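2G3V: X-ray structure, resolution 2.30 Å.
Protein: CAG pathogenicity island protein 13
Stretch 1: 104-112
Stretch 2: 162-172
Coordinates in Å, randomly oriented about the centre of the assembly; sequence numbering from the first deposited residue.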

# COMPACT_ATOMS: atom_id res chain seq x y z
N ALA A 104 7.01 -0.55 -13.20
CA ALA A 104 8.09 -0.60 -14.17
C ALA A 104 7.65 -1.17 -15.53
O ALA A 104 7.82 -0.54 -16.56
CB ALA A 104 9.25 -1.44 -13.62
N GLU A 105 7.08 -2.37 -15.50
CA GLU A 105 6.60 -3.09 -16.68
C GLU A 105 5.38 -2.50 -17.44
O GLU A 105 5.03 -2.99 -18.52
CB GLU A 105 6.31 -4.54 -16.26
CG GLU A 105 5.87 -5.51 -17.36
CD GLU A 105 6.98 -5.84 -18.35
OE1 GLU A 105 8.13 -6.06 -17.91
OE2 GLU A 105 6.70 -5.90 -19.56
N ASN A 106 4.73 -1.50 -16.86
CA ASN A 106 3.58 -0.85 -17.50
C ASN A 106 3.54 0.66 -17.15
O ASN A 106 2.83 1.06 -16.23
CB ASN A 106 2.26 -1.48 -17.05
CG ASN A 106 2.29 -3.01 -17.05
OD1 ASN A 106 2.47 -3.63 -15.99
ND2 ASN A 106 2.10 -3.63 -18.22
N PRO A 107 4.28 1.50 -17.91
CA PRO A 107 4.35 2.95 -17.71
C PRO A 107 3.08 3.65 -17.25
O PRO A 107 3.11 4.38 -16.26
CB PRO A 107 4.83 3.45 -19.07
CG PRO A 107 5.81 2.41 -19.45
CD PRO A 107 5.06 1.11 -19.11
N ASN A 108 1.97 3.42 -17.95
CA ASN A 108 0.69 4.05 -17.64
C ASN A 108 -0.06 3.57 -16.40
O ASN A 108 -1.16 4.04 -16.11
CB ASN A 108 -0.24 3.97 -18.85
CG ASN A 108 0.24 4.80 -20.02
OD1 ASN A 108 -0.11 4.52 -21.17
ND2 ASN A 108 1.04 5.82 -19.74
N PHE A 109 0.52 2.62 -15.67
CA PHE A 109 -0.12 2.15 -14.45
C PHE A 109 0.27 3.29 -13.52
O PHE A 109 1.45 3.59 -13.38
CB PHE A 109 0.52 0.84 -14.00
CG PHE A 109 -0.12 0.23 -12.81
CD1 PHE A 109 -1.27 -0.54 -12.95
CD2 PHE A 109 0.40 0.45 -11.53
CE1 PHE A 109 -1.90 -1.08 -11.82
CE2 PHE A 109 -0.22 -0.08 -10.41
CZ PHE A 109 -1.37 -0.84 -10.55
N LEU A 110 -0.72 3.93 -12.90
CA LEU A 110 -0.47 5.11 -12.06
C LEU A 110 -0.57 6.27 -13.06
O LEU A 110 0.33 7.10 -13.17
CB LEU A 110 0.94 5.11 -11.45
CG LEU A 110 1.33 4.12 -10.36
CD1 LEU A 110 2.77 4.44 -9.93
CD2 LEU A 110 0.39 4.22 -9.16
N PHE A 111 -1.69 6.28 -13.77
CA PHE A 111 -2.02 7.23 -14.81
C PHE A 111 -2.52 8.58 -14.27
O PHE A 111 -2.07 9.65 -14.70
CB PHE A 111 -3.11 6.59 -15.69
CG PHE A 111 -3.21 7.16 -17.08
CD1 PHE A 111 -2.15 7.04 -17.98
CD2 PHE A 111 -4.39 7.77 -17.51
CE1 PHE A 111 -2.27 7.50 -19.28
CE2 PHE A 111 -4.52 8.25 -18.82
CZ PHE A 111 -3.46 8.11 -19.71
N SER A 112 -3.45 8.52 -13.33
CA SER A 112 -4.03 9.74 -12.77
C SER A 112 -3.83 9.84 -11.29
O SER A 112 -3.14 9.01 -10.68
CB SER A 112 -5.53 9.74 -13.03
OG SER A 112 -6.15 8.77 -12.20
N GLU A 162 -4.51 -6.90 -19.26
CA GLU A 162 -4.38 -5.68 -18.45
C GLU A 162 -3.26 -4.81 -19.00
O GLU A 162 -3.43 -3.61 -19.18
CB GLU A 162 -4.11 -6.04 -16.98
CG GLU A 162 -5.25 -6.82 -16.34
CD GLU A 162 -5.01 -7.22 -14.90
OE1 GLU A 162 -4.05 -7.98 -14.64
OE2 GLU A 162 -5.78 -6.78 -14.02
N MSE A 163 -2.11 -5.42 -19.27
CA MSE A 163 -0.97 -4.69 -19.82
C MSE A 163 -1.40 -4.01 -21.12
O MSE A 163 -1.26 -2.79 -21.27
CB MSE A 163 0.20 -5.63 -20.09
CG MSE A 163 0.80 -6.23 -18.83
SE MSE A 163 2.49 -7.10 -19.12
CE MSE A 163 3.51 -5.60 -19.71
N ASN A 164 -1.92 -4.79 -22.06
CA ASN A 164 -2.37 -4.24 -23.33
C ASN A 164 -3.20 -2.98 -23.08
O ASN A 164 -2.93 -1.92 -23.65
CB ASN A 164 -3.21 -5.26 -24.10
CG ASN A 164 -2.37 -6.32 -24.79
OD1 ASN A 164 -1.29 -6.03 -25.32
ND2 ASN A 164 -2.86 -7.55 -24.81
N PHE A 165 -4.21 -3.12 -22.22
CA PHE A 165 -5.10 -2.01 -21.88
C PHE A 165 -4.31 -0.75 -21.54
O PHE A 165 -4.44 0.28 -22.19
CB PHE A 165 -5.99 -2.37 -20.70
CG PHE A 165 -6.82 -1.22 -20.22
CD1 PHE A 165 -7.91 -0.79 -20.97
CD2 PHE A 165 -6.45 -0.51 -19.08
CE1 PHE A 165 -8.63 0.35 -20.59
CE2 PHE A 165 -7.16 0.62 -18.70
CZ PHE A 165 -8.25 1.05 -19.46
N TYR A 166 -3.51 -0.84 -20.49
CA TYR A 166 -2.70 0.28 -20.06
C TYR A 166 -1.82 0.78 -21.18
O TYR A 166 -1.56 1.98 -21.30
CB TYR A 166 -1.84 -0.11 -18.84
CG TYR A 166 -2.59 -0.05 -17.54
CD1 TYR A 166 -2.99 1.17 -17.00
CD2 TYR A 166 -2.95 -1.21 -16.87
CE1 TYR A 166 -3.74 1.24 -15.83
CE2 TYR A 166 -3.70 -1.16 -15.70
CZ TYR A 166 -4.09 0.06 -15.18
OH TYR A 166 -4.83 0.10 -14.02
N ALA A 167 -1.36 -0.14 -22.02
CA ALA A 167 -0.50 0.24 -23.13
C ALA A 167 -1.24 1.19 -24.05
O ALA A 167 -0.65 2.13 -24.58
CB ALA A 167 -0.05 -0.99 -23.89
N ASN A 168 -2.53 0.95 -24.22
CA ASN A 168 -3.36 1.78 -25.11
C ASN A 168 -3.94 3.05 -24.50
O ASN A 168 -4.31 3.97 -25.23
CB ASN A 168 -4.49 0.93 -25.71
CG ASN A 168 -4.04 0.13 -26.92
OD1 ASN A 168 -3.09 -0.65 -26.85
ND2 ASN A 168 -4.73 0.32 -28.04
N LEU A 169 -4.04 3.11 -23.17
CA LEU A 169 -4.61 4.29 -22.54
C LEU A 169 -4.16 5.55 -23.24
O LEU A 169 -2.98 5.70 -23.57
CB LEU A 169 -4.21 4.36 -21.07
CG LEU A 169 -4.99 3.45 -20.15
CD1 LEU A 169 -4.49 3.60 -18.73
CD2 LEU A 169 -6.47 3.80 -20.24
N LYS A 170 -5.10 6.46 -23.48
CA LYS A 170 -4.78 7.71 -24.15
C LYS A 170 -5.27 8.93 -23.39
O LYS A 170 -4.57 9.94 -23.32
CB LYS A 170 -5.36 7.72 -25.57
CG LYS A 170 -4.64 6.79 -26.57
CD LYS A 170 -3.23 7.28 -26.88
CE LYS A 170 -2.56 6.38 -27.91
NZ LYS A 170 -1.20 6.87 -28.30
N THR A 171 -6.47 8.86 -22.82
CA THR A 171 -7.02 10.00 -22.11
C THR A 171 -7.64 9.64 -20.77
O THR A 171 -7.99 8.49 -20.52
CB THR A 171 -8.13 10.68 -22.93
OG1 THR A 171 -9.21 9.76 -23.13
CG2 THR A 171 -7.59 11.13 -24.29
N ILE A 172 -7.77 10.64 -19.91
CA ILE A 172 -8.39 10.46 -18.59
C ILE A 172 -9.86 10.12 -18.77
O ILE A 172 -10.51 9.62 -17.86
CB ILE A 172 -8.35 11.74 -17.74
CG1 ILE A 172 -8.46 12.97 -18.66
CG2 ILE A 172 -7.14 11.73 -16.82
CD1 ILE A 172 -9.33 14.09 -18.09

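The contact buries 561 Å² in all without a clear hydrogen bond across it; its best-defined interactions are aromatic and apolar. At its centre, Phe109 and Tyr166 form an offset edge-to-face pair, with ring centroids 5.4 Å apart and planes inclined at 67°. The edge of Phe109 is directed toward the face of Tyr166, so that Phe109 CD1 lies 3.6 Å from Tyr166 CZ. This arrangement brings the electropositive rim of one ring to the electron-rich face of the other.

Phe109 is the last residue of a type I turn that begins at Asn106 and is closed by a backbone hydrogen bond from Phe109 N to Asn106 O (2.8 Å). Tyr166 lies in the last part of the helix, where its N donates to Glu162 O (3.1 Å), and its CA-to-CB bond points toward the loop. The backbones come close here, with Asn108 CA 5.6 Å from Tyr166 CA.

A second apolar cluster forms where the helix ends. Leu169, the first residue after the helix to leave helical geometry, has its CA-to-CB bond pointing toward the loop. Its CD1 lies 4.2 Å from the centroid of the Phe111 ring and only 13° off the ring normal, a CH-pi contact over the face; Leu169 CB also approaches Phe111 CZ at 4.1 Å. The backbone that follows passes the edge of the same ring, with Lys170 C 4.2 Å from Phe111 CZ and Ile172 N 4.2 Å from Phe111 CE2. Phe111 thus packs against both a side chain and the main chain beyond it.

At the other end of the contact, the CA-to-CB bond of the selenomethionine Met163 points sideways to the loop, but the end of the side chain comes nearer, with Met163 CE 3.2 Å from Glu105 OE2.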